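Local coordinates for protein UL37 (PDB 4K70) that is an inner tegument protein of pseudorabies virus whose N-terminal half, described here, binds metal ions and probably takes part in controlling the intracellular trafficking of virus particles, at residues P419-G422 with V423-V427; P407-G410 with D411-A414; C350-L353 with E354-V357; L392-V395 with R396-D400. All coordinates share one frame; numbering follows the deposited sequence. Where two conformers were deposited one is given.

Interaction 1 (P419-G422 with V423-V427); sequences PEKG and VEHVV
K421, the N-cap, passes the chain from a type II beta turn at P419-G422 into helix 422-431, and its carbonyl oxygen receives the amide of H425 (N to K421 O 2.9 Å), four residues on. The turn itself is closed by G422 N giving its hydrogen to P419 O at 2.8 Å, and the positive phi of K421 (69°) is the one a type II turn requires at its third position. One residue further, V426 N binds G422 O at 3.1 Å.

Among the side chains, the imidazole of H425 does most of the touching. Its chi1 of -75° sets CG beside the backbone N, which folds the ring back over the start of the helix. One ring face is thereby turned to K421, whose O stands 3.1 Å above the ring plane near the rim. K421 CB makes a CH-pi contact over the ring, 3.8 Å from the H425 ring centroid and 25° off the normal. Beyond CB the lysine chain bends repeatedly; K421 NZ ends 5.4 Å from E424 OE1, too far for a bonded pair, and forms a long, weak ion pair with E406. V426 CG2 lies 3.3 Å from G422 O, while V423 turns to V376 of helix 366-385 and to T413.

The N-cap carbonyl therefore receives the amide of H425 and is covered by an aromatic face, an arrangement that holds the imidazole against the turn through its face. The opposite charges of K421 and E424, not in contact, can probably attract only weakly.

Interaction 2 (P407-G410 with D411-A414); sequences PLYG and DVTA
Y409 and V412 meet where the short helix 405-409 gives way to the loop that leads to helix 422-431, and a backbone bond spans the turn. V412 N donates to Y409 O at 3.0 Å. V412 CG2 is lodged between its own backbone N and carbonyl carbon (chi1 of CG1 -72°) and approaches the edge of the Y409 ring, 4.1 Å from Y409 CD1. From the next residue, T413 CG2 comes to 3.0 Å from Y409 O, while Y409 CB and T413 CG2 are in looser contact at 4.2 Å. Water 1 bridges G410 O and A414 N: it donates to G410 O at 2.7 Å and accepts from A414 N at 3.1 Å. Beyond the contact, the phenol of Y409 reaches helix 347-358, where its OH is hydrogen-bonded to E354, and its side chain rests on V376 and L358. Polar and apolar contacts thus divide the work: the amide of V412 and a bridging water engage two successive carbonyls, while V412 CG2 meets the tyrosine ring at its edge, T413 CG2 packs near Y409 CB, and L408 CB lies over a face of the ring.

Interaction 3 (C350-L353 with E354-V357); sequences CDLL and ERAV
L353, R355 and E354 carry most of this contact, one turn of helix 347-358 laid on the next. L353 O accepts the amide of V357 at 2.9 Å, and V357 CG2 comes to 3.4 Å from the same oxygen. The leucine's side chain leads off the helix, onto F345, A375 of helix 366-385 and V307, A310 and A311 of helix 307-311.

R355 instead folds back along the helix. CG is anti to the backbone N (chi1 -163°), and bends at chi2 and chi3 then return the guanidinium over the preceding turn, where D351 O lies over one face, 3.6 Å above its plane. L352 CD2 meets the guanidinium at its edge. D351 and R355 are placed as an i, i+4 salt-bridge pair, but the modelled separation of D351 OD2 and R355 NH2 is too short to be trusted, so its detail is doubtful; the accompanying bond from R355 NH1 to D351 OD1, at 3.4 Å, is weak. D351 OD2 also pairs with R348.

E354 sets CB 3.3 Å from C350 O, the acceptor of its amide, and runs out extended toward Y409, the partner of its OE2.

D351 is a calcium ligand in a structure of this protein, although no ion occupies that site in this chain. The arrangement is that of an amphipathic helix in an all-helical fold: C350, L353 and V357 supply the buried side, and D351 and R355, on the outer one, have the i, i+4 spacing characteristic of helical acid-base pairs, though their exact geometry here remains uncertain.

Interaction 4 (L392-V395 with R396-D400); sequences LDYV and RAYTD
With CG anti to the backbone N (chi1 -178°), L392 sends its isobutyl group along the helix, and R396, extended from CG to NE, runs back to meet it. L392 CD2 then sits over one face of the guanidinium, 3.5 Å above its plane and offset toward the rim, nearest to R396 NH2 at 3.6 Å. Y394 and Y398 share the same first torsion, near 180°, which turns both phenols to one flank. Y398 CB lies over a face of the Y394 ring, and Y398 CD1 is 3.8 Å from Y394 OH. T399 adds a side-chain bond to the usual helical one: OG1 donates to V395 O at 2.9 Å, and T399 N reaches that oxygen at 3.1 Å from the opposite face of the carbonyl plane, so two donors grip one acceptor.

These residues pack helix 392-402 against its neighbours. A397 touches D387, a ligand of bound calcium. Y394 OH binds the backbone oxygen of M431, and Y398 packs on V427 and R428 of helix 422-431; both tyrosine side chains touch L384, near the end of helix 366-385. L392 rests on R480 and W481 of helix 464-481.

From the N terminus the order is interaction 3 (350-357), interaction 4 (392-400), interaction 2 (407-414) and interaction 1 (419-427). Each joins adjoining residues, so none closes a long loop; they run in series, without nesting or crossing. They are tied by contacts in space. Interaction 3 meets interaction 2 through a probable hydrogen bond between Y409 OH and E354 OE2, 2.7 Å apart, linking helix 347-358 to helix 405-409. Interaction 2 touches interaction 1 where V423 CG2 lies 4.1 Å from T413 CG2. Interaction 1 in turn reaches interaction 4 through V427 CG1 and Y398 CE1. Helix 366-385 contacts side chains of all four.

Interaction 1 (P419-G422 with V423-V427)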
loop_
_atom_site.group_PDB
_atom_site.type_symbol
_atom_site.label_atom_id
_atom_site.label_comp_id
_atom_site.label_asym_id
_atom_site.label_seq_id
_atom_site.Cartn_x
_atom_site.Cartn_y
_atom_site.Cartn_z
ATOM N N PRO A 419 13.986 -2.284 -24.692
ATOM C CA PRO A 419 14.804 -1.082 -24.881
ATOM C C PRO A 419 15.355 -0.561 -23.553
ATOM O O PRO A 419 15.015 -1.070 -22.476
ATOM C CB PRO A 419 13.813 -0.073 -25.490
ATOM C CG PRO A 419 12.482 -0.529 -25.018
ATOM C CD PRO A 419 12.549 -2.034 -24.922
ATOM N N GLU A 420 16.219 0.440 -23.646
ATOM C CA GLU A 420 16.710 1.164 -22.480
ATOM C C GLU A 420 15.565 1.525 -21.523
ATOM O O GLU A 420 14.553 2.076 -21.952
ATOM C CB GLU A 420 17.411 2.440 -22.956
ATOM C CG GLU A 420 18.070 3.259 -21.868
ATOM C CD GLU A 420 19.384 2.666 -21.403
ATOM O OE1 GLU A 420 19.814 1.634 -21.971
ATOM O OE2 GLU A 420 19.989 3.234 -20.463
ATOM N N LYS A 421 15.725 1.193 -20.244
ATOM C CA LYS A 421 14.723 1.477 -19.207
ATOM C C LYS A 421 13.447 0.650 -19.368
ATOM O O LYS A 421 12.408 0.977 -18.777
ATOM C CB LYS A 421 14.359 2.971 -19.196
ATOM C CG LYS A 421 15.544 3.900 -18.988
ATOM C CD LYS A 421 15.985 3.904 -17.542
ATOM C CE LYS A 421 17.492 3.730 -17.424
ATOM N NZ LYS A 421 18.068 4.645 -16.392
ATOM N N GLY A 422 13.523 -0.414 -20.162
ATOM C CA GLY A 422 12.350 -1.223 -20.467
ATOM C C GLY A 422 11.636 -1.846 -19.268
ATOM O O GLY A 422 10.417 -2.003 -19.283
ATOM N N VAL A 423 12.375 -2.226 -18.232
ATOM C CA VAL A 423 11.744 -2.789 -17.036
ATOM C C VAL A 423 10.933 -1.732 -16.318
ATOM O O VAL A 423 9.771 -1.961 -15.947
ATOM C CB VAL A 423 12.775 -3.367 -16.052
ATOM C CG1 VAL A 423 12.067 -3.851 -14.772
ATOM C CG2 VAL A 423 13.538 -4.490 -16.708
ATOM N N GLU A 424 11.535 -0.565 -16.117
ATOM C CA GLU A 424 10.821 0.518 -15.457
ATOM C C GLU A 424 9.626 0.970 -16.300
ATOM O O GLU A 424 8.580 1.355 -15.768
ATOM C CB GLU A 424 11.745 1.708 -15.199
ATOM C CG GLU A 424 11.032 2.836 -14.448
ATOM C CD GLU A 424 11.946 3.981 -14.039
ATOM O OE1 GLU A 424 13.140 3.968 -14.412
ATOM O OE2 GLU A 424 11.456 4.900 -13.348
ATOM N N HIS A 425 9.775 0.913 -17.620
ATOM C CA HIS A 425 8.714 1.395 -18.502
ATOM C C HIS A 425 7.515 0.477 -18.445
ATOM O O HIS A 425 6.393 0.931 -18.583
ATOM C CB HIS A 425 9.220 1.537 -19.950
ATOM C CG HIS A 425 10.106 2.725 -20.153
ATOM N ND1 HIS A 425 10.634 3.063 -21.380
ATOM C CD2 HIS A 425 10.562 3.652 -19.278
ATOM C CE1 HIS A 425 11.365 4.157 -21.255
ATOM N NE2 HIS A 425 11.342 4.532 -19.988
ATOM N N VAL A 426 7.737 -0.818 -18.223
ATOM C CA VAL A 426 6.603 -1.726 -18.048
ATOM C C VAL A 426 6.010 -1.586 -16.645
ATOM O O VAL A 426 4.779 -1.496 -16.465
ATOM C CB VAL A 426 6.988 -3.192 -18.308
ATOM C CG1 VAL A 426 5.798 -4.121 -18.026
ATOM C CG2 VAL A 426 7.482 -3.355 -19.730
ATOM N N VAL A 427 6.882 -1.565 -15.645
ATOM C CA VAL A 427 6.426 -1.415 -14.260
ATOM C C VAL A 427 5.613 -0.134 -14.044
ATOM O O VAL A 427 4.564 -0.154 -13.395
ATOM C CB VAL A 427 7.599 -1.473 -13.263
ATOM C CG1 VAL A 427 7.121 -1.103 -11.856
ATOM C CG2 VAL A 427 8.241 -2.872 -13.284
#

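Interaction 2 (P407-G410 with D411-A414)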
loop_
_atom_site.group_PDB
_atom_site.type_symbol
_atom_site.label_atom_id
_atom_site.label_comp_id
_atom_site.label_asym_id
_atom_site.label_seq_id
_atom_site.Cartn_x
_atom_site.Cartn_y
_atom_site.Cartn_z
ATOM N N PRO A 407 20.572 -0.556 -11.338
ATOM C CA PRO A 407 21.679 -1.419 -10.903
ATOM C C PRO A 407 21.379 -2.924 -11.019
ATOM O O PRO A 407 22.295 -3.691 -11.290
ATOM C CB PRO A 407 21.914 -1.002 -9.445
ATOM C CG PRO A 407 20.722 -0.188 -9.059
ATOM C CD PRO A 407 20.180 0.418 -10.307
ATOM N N LEU A 408 20.128 -3.335 -10.839
ATOM C CA LEU A 408 19.753 -4.737 -11.031
ATOM C C LEU A 408 19.714 -5.204 -12.500
ATOM O O LEU A 408 20.189 -6.293 -12.831
ATOM C CB LEU A 408 18.402 -5.026 -10.375
ATOM C CG LEU A 408 18.355 -5.265 -8.864
ATOM C CD1 LEU A 408 16.911 -5.383 -8.403
ATOM C CD2 LEU A 408 19.140 -6.518 -8.499
ATOM N N TYR A 409 19.148 -4.388 -13.384
ATOM C CA TYR A 409 18.781 -4.880 -14.705
ATOM C C TYR A 409 19.356 -4.128 -15.878
ATOM O O TYR A 409 19.170 -4.547 -17.027
ATOM C CB TYR A 409 17.257 -4.940 -14.839
ATOM C CG TYR A 409 16.633 -5.742 -13.741
ATOM C CD1 TYR A 409 16.880 -7.101 -13.635
ATOM C CD2 TYR A 409 15.805 -5.143 -12.799
ATOM C CE1 TYR A 409 16.318 -7.847 -12.634
ATOM C CE2 TYR A 409 15.233 -5.885 -11.779
ATOM C CZ TYR A 409 15.496 -7.230 -11.700
ATOM O OH TYR A 409 14.936 -7.979 -10.706
ATOM N N GLY A 410 20.045 -3.025 -15.606
ATOM C CA GLY A 410 20.568 -2.188 -16.676
ATOM C C GLY A 410 21.417 -2.961 -17.665
ATOM O O GLY A 410 21.453 -2.652 -18.855
ATOM N N ASP A 411 22.073 -4.002 -17.172
ATOM C CA ASP A 411 23.021 -4.757 -17.971
ATOM C C ASP A 411 22.395 -5.949 -18.693
ATOM O O ASP A 411 23.013 -6.520 -19.588
ATOM C CB ASP A 411 24.199 -5.216 -17.098
ATOM C CG ASP A 411 25.162 -4.079 -16.770
ATOM O OD1 ASP A 411 25.216 -3.097 -17.547
ATOM O OD2 ASP A 411 25.865 -4.164 -15.738
ATOM N N VAL A 412 21.181 -6.332 -18.311
ATOM C CA VAL A 412 20.499 -7.438 -18.988
ATOM C C VAL A 412 19.266 -7.015 -19.784
ATOM O O VAL A 412 18.561 -7.869 -20.326
ATOM C CB VAL A 412 20.072 -8.564 -18.005
ATOM C CG1 VAL A 412 21.290 -9.357 -17.520
ATOM C CG2 VAL A 412 19.266 -7.994 -16.837
ATOM N N THR A 413 18.981 -5.719 -19.856
ATOM C CA THR A 413 17.759 -5.321 -20.541
ATOM C C THR A 413 17.882 -5.604 -22.035
ATOM O O THR A 413 16.962 -6.151 -22.631
ATOM C CB THR A 413 17.306 -3.848 -20.249
ATOM O OG1 THR A 413 18.347 -2.932 -20.598
ATOM C CG2 THR A 413 16.964 -3.669 -18.780
ATOM N N ALA A 414 19.023 -5.266 -22.628
ATOM C CA ALA A 414 19.255 -5.595 -24.046
ATOM C C ALA A 414 19.074 -7.090 -24.283
ATOM O O ALA A 414 18.376 -7.486 -25.206
ATOM C CB ALA A 414 20.645 -5.139 -24.501
HETATM O O HOH W 1 21.464 -3.911 -21.297
#

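Interaction 3 (C350-L353 with E354-V357)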
loop_
_atom_site.group_PDB
_atom_site.type_symbol
_atom_site.label_atom_id
_atom_site.label_comp_id
_atom_site.label_asym_id
_atom_site.label_seq_id
_atom_site.Cartn_x
_atom_site.Cartn_y
_atom_site.Cartn_z
ATOM N N CYS A 350 8.529 -16.214 -9.658
ATOM C CA CYS A 350 9.214 -15.111 -10.310
ATOM C C CYS A 350 10.675 -15.087 -9.876
ATOM O O CYS A 350 11.569 -14.983 -10.697
ATOM C CB CYS A 350 8.553 -13.775 -9.966
ATOM S SG CYS A 350 6.962 -13.476 -10.785
ATOM N N ASP A 351 10.902 -15.148 -8.570
ATOM C CA ASP A 351 12.252 -15.165 -8.036
ATOM C C ASP A 351 13.093 -16.289 -8.657
ATOM O O ASP A 351 14.236 -16.082 -9.065
ATOM C CB ASP A 351 12.194 -15.314 -6.509
ATOM C CG ASP A 351 13.559 -15.398 -5.885
ATOM O OD1 ASP A 351 14.235 -14.346 -5.795
ATOM O OD2 ASP A 351 13.953 -16.515 -5.472
ATOM N N LEU A 352 12.515 -17.480 -8.746
ATOM C CA LEU A 352 13.236 -18.627 -9.287
ATOM C C LEU A 352 13.469 -18.524 -10.800
ATOM O O LEU A 352 14.533 -18.872 -11.281
ATOM C CB LEU A 352 12.500 -19.927 -8.951
ATOM C CG LEU A 352 12.456 -20.355 -7.479
ATOM C CD1 LEU A 352 11.526 -21.549 -7.348
ATOM C CD2 LEU A 352 13.867 -20.701 -6.964
ATOM N N LEU A 353 12.477 -18.050 -11.548
ATOM C CA LEU A 353 12.597 -18.007 -13.006
ATOM C C LEU A 353 13.488 -16.852 -13.467
ATOM O O LEU A 353 14.205 -16.975 -14.450
ATOM C CB LEU A 353 11.217 -17.955 -13.644
ATOM C CG LEU A 353 10.461 -19.271 -13.446
ATOM C CD1 LEU A 353 9.040 -19.134 -13.953
ATOM C CD2 LEU A 353 11.192 -20.419 -14.166
ATOM N N GLU A 354 13.460 -15.737 -12.743
ATOM C CA GLU A 354 14.403 -14.644 -12.984
ATOM C C GLU A 354 15.847 -15.137 -12.884
ATOM O O GLU A 354 16.644 -14.974 -13.814
ATOM C CB GLU A 354 14.173 -13.516 -11.978
ATOM C CG GLU A 354 15.185 -12.388 -12.060
ATOM C CD GLU A 354 14.851 -11.218 -11.139
ATOM O OE1 GLU A 354 13.650 -10.995 -10.841
ATOM O OE2 GLU A 354 15.794 -10.510 -10.719
ATOM N N ARG A 355 16.184 -15.741 -11.750
ATOM C CA ARG A 355 17.507 -16.347 -11.564
ATOM C C ARG A 355 17.875 -17.313 -12.702
ATOM O O ARG A 355 18.947 -17.210 -13.297
ATOM C CB ARG A 355 17.537 -17.058 -10.211
ATOM C CG ARG A 355 18.924 -17.391 -9.685
ATOM C CD ARG A 355 18.981 -17.171 -8.165
ATOM N NE ARG A 355 17.747 -17.576 -7.483
ATOM C CZ ARG A 355 17.020 -16.792 -6.684
ATOM N NH1 ARG A 355 17.383 -15.534 -6.432
ATOM N NH2 ARG A 355 15.917 -17.271 -6.125
ATOM N N ALA A 356 16.972 -18.232 -13.023
ATOM C CA ALA A 356 17.251 -19.257 -14.022
ATOM C C ALA A 356 17.503 -18.674 -15.411
ATOM O O ALA A 356 18.408 -19.106 -16.125
ATOM C CB ALA A 356 16.109 -20.251 -14.077
ATOM N N VAL A 357 16.686 -17.705 -15.815
ATOM C CA VAL A 357 16.838 -17.127 -17.139
ATOM C C VAL A 357 18.030 -16.181 -17.196
ATOM O O VAL A 357 18.812 -16.232 -18.140
ATOM C CB VAL A 357 15.562 -16.361 -17.581
ATOM C CG1 VAL A 357 15.855 -15.544 -18.820
ATOM C CG2 VAL A 357 14.428 -17.331 -17.830
#

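Interaction 4 (L392-V395 with R396-D400)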
loop_
_atom_site.group_PDB
_atom_site.type_symbol
_atom_site.label_atom_id
_atom_site.label_comp_id
_atom_site.label_asym_id
_atom_site.label_seq_id
_atom_site.Cartn_x
_atom_site.Cartn_y
_atom_site.Cartn_z
ATOM N N LEU A 392 1.183 9.169 0.030
ATOM C CA LEU A 392 2.600 9.508 0.068
ATOM C C LEU A 392 3.498 8.303 0.326
ATOM O O LEU A 392 4.585 8.184 -0.249
ATOM C CB LEU A 392 2.823 10.533 1.174
ATOM C CG LEU A 392 4.228 11.076 1.373
ATOM C CD1 LEU A 392 4.741 11.612 0.050
ATOM C CD2 LEU A 392 4.205 12.167 2.431
ATOM N N ASP A 393 3.055 7.425 1.215
ATOM C CA ASP A 393 3.806 6.218 1.554
ATOM C C ASP A 393 4.093 5.356 0.327
ATOM O O ASP A 393 5.175 4.781 0.192
ATOM C CB ASP A 393 3.040 5.372 2.566
ATOM C CG ASP A 393 3.824 4.153 3.003
ATOM O OD1 ASP A 393 4.798 4.335 3.754
ATOM O OD2 ASP A 393 3.473 3.021 2.603
ATOM N N TYR A 394 3.110 5.237 -0.552
ATOM C CA TYR A 394 3.334 4.426 -1.753
ATOM C C TYR A 394 4.253 5.150 -2.733
ATOM O O TYR A 394 5.081 4.521 -3.371
ATOM C CB TYR A 394 2.041 3.985 -2.426
ATOM C CG TYR A 394 2.311 3.126 -3.651
ATOM C CD1 TYR A 394 3.024 1.937 -3.540
ATOM C CD2 TYR A 394 1.863 3.506 -4.913
ATOM C CE1 TYR A 394 3.285 1.138 -4.646
ATOM C CE2 TYR A 394 2.124 2.719 -6.029
ATOM C CZ TYR A 394 2.833 1.531 -5.886
ATOM O OH TYR A 394 3.092 0.737 -6.979
ATOM N N VAL A 395 4.136 6.476 -2.820
ATOM C CA VAL A 395 5.065 7.254 -3.631
ATOM C C VAL A 395 6.510 6.960 -3.213
ATOM O O VAL A 395 7.371 6.719 -4.050
ATOM C CB VAL A 395 4.808 8.752 -3.523
ATOM C CG1 VAL A 395 5.921 9.510 -4.214
ATOM C CG2 VAL A 395 3.467 9.105 -4.158
ATOM N N ARG A 396 6.751 6.970 -1.907
ATOM C CA ARG A 396 8.061 6.676 -1.338
ATOM C C ARG A 396 8.484 5.222 -1.552
ATOM O O ARG A 396 9.640 4.953 -1.862
ATOM C CB ARG A 396 8.050 6.988 0.165
ATOM C CG ARG A 396 7.952 8.482 0.503
ATOM C CD ARG A 396 7.694 8.698 2.000
ATOM N NE ARG A 396 7.782 10.108 2.385
ATOM C CZ ARG A 396 7.345 10.595 3.547
ATOM N NH1 ARG A 396 6.771 9.788 4.434
ATOM N NH2 ARG A 396 7.468 11.890 3.817
ATOM N N ALA A 397 7.559 4.283 -1.354
ATOM C CA ALA A 397 7.880 2.865 -1.535
ATOM C C ALA A 397 8.193 2.572 -3.004
ATOM O O ALA A 397 9.080 1.779 -3.310
ATOM C CB ALA A 397 6.747 1.999 -1.074
ATOM N N TYR A 398 7.462 3.222 -3.907
ATOM C CA TYR A 398 7.677 3.037 -5.348
ATOM C C TYR A 398 9.028 3.584 -5.798
ATOM O O TYR A 398 9.764 2.934 -6.530
ATOM C CB TYR A 398 6.560 3.723 -6.140
ATOM C CG TYR A 398 6.711 3.572 -7.652
ATOM C CD1 TYR A 398 6.173 2.477 -8.311
ATOM C CD2 TYR A 398 7.394 4.515 -8.407
ATOM C CE1 TYR A 398 6.309 2.324 -9.690
ATOM C CE2 TYR A 398 7.537 4.363 -9.803
ATOM C CZ TYR A 398 6.982 3.269 -10.426
ATOM O OH TYR A 398 7.094 3.104 -11.808
ATOM N N THR A 399 9.346 4.794 -5.361
ATOM C CA THR A 399 10.627 5.422 -5.676
ATOM C C THR A 399 11.805 4.546 -5.234
ATOM O O THR A 399 12.758 4.338 -5.987
ATOM C CB THR A 399 10.688 6.823 -5.033
ATOM O OG1 THR A 399 9.665 7.637 -5.618
ATOM C CG2 THR A 399 12.037 7.499 -5.252
ATOM N N ASP A 400 11.721 4.020 -4.015
ATOM C CA ASP A 400 12.722 3.092 -3.502
ATOM C C ASP A 400 12.935 1.889 -4.421
ATOM O O ASP A 400 14.060 1.530 -4.726
ATOM C CB ASP A 400 12.325 2.594 -2.114
ATOM C CG ASP A 400 12.774 3.537 -0.998
ATOM O OD1 ASP A 400 13.422 4.562 -1.308
ATOM O OD2 ASP A 400 12.498 3.233 0.190
#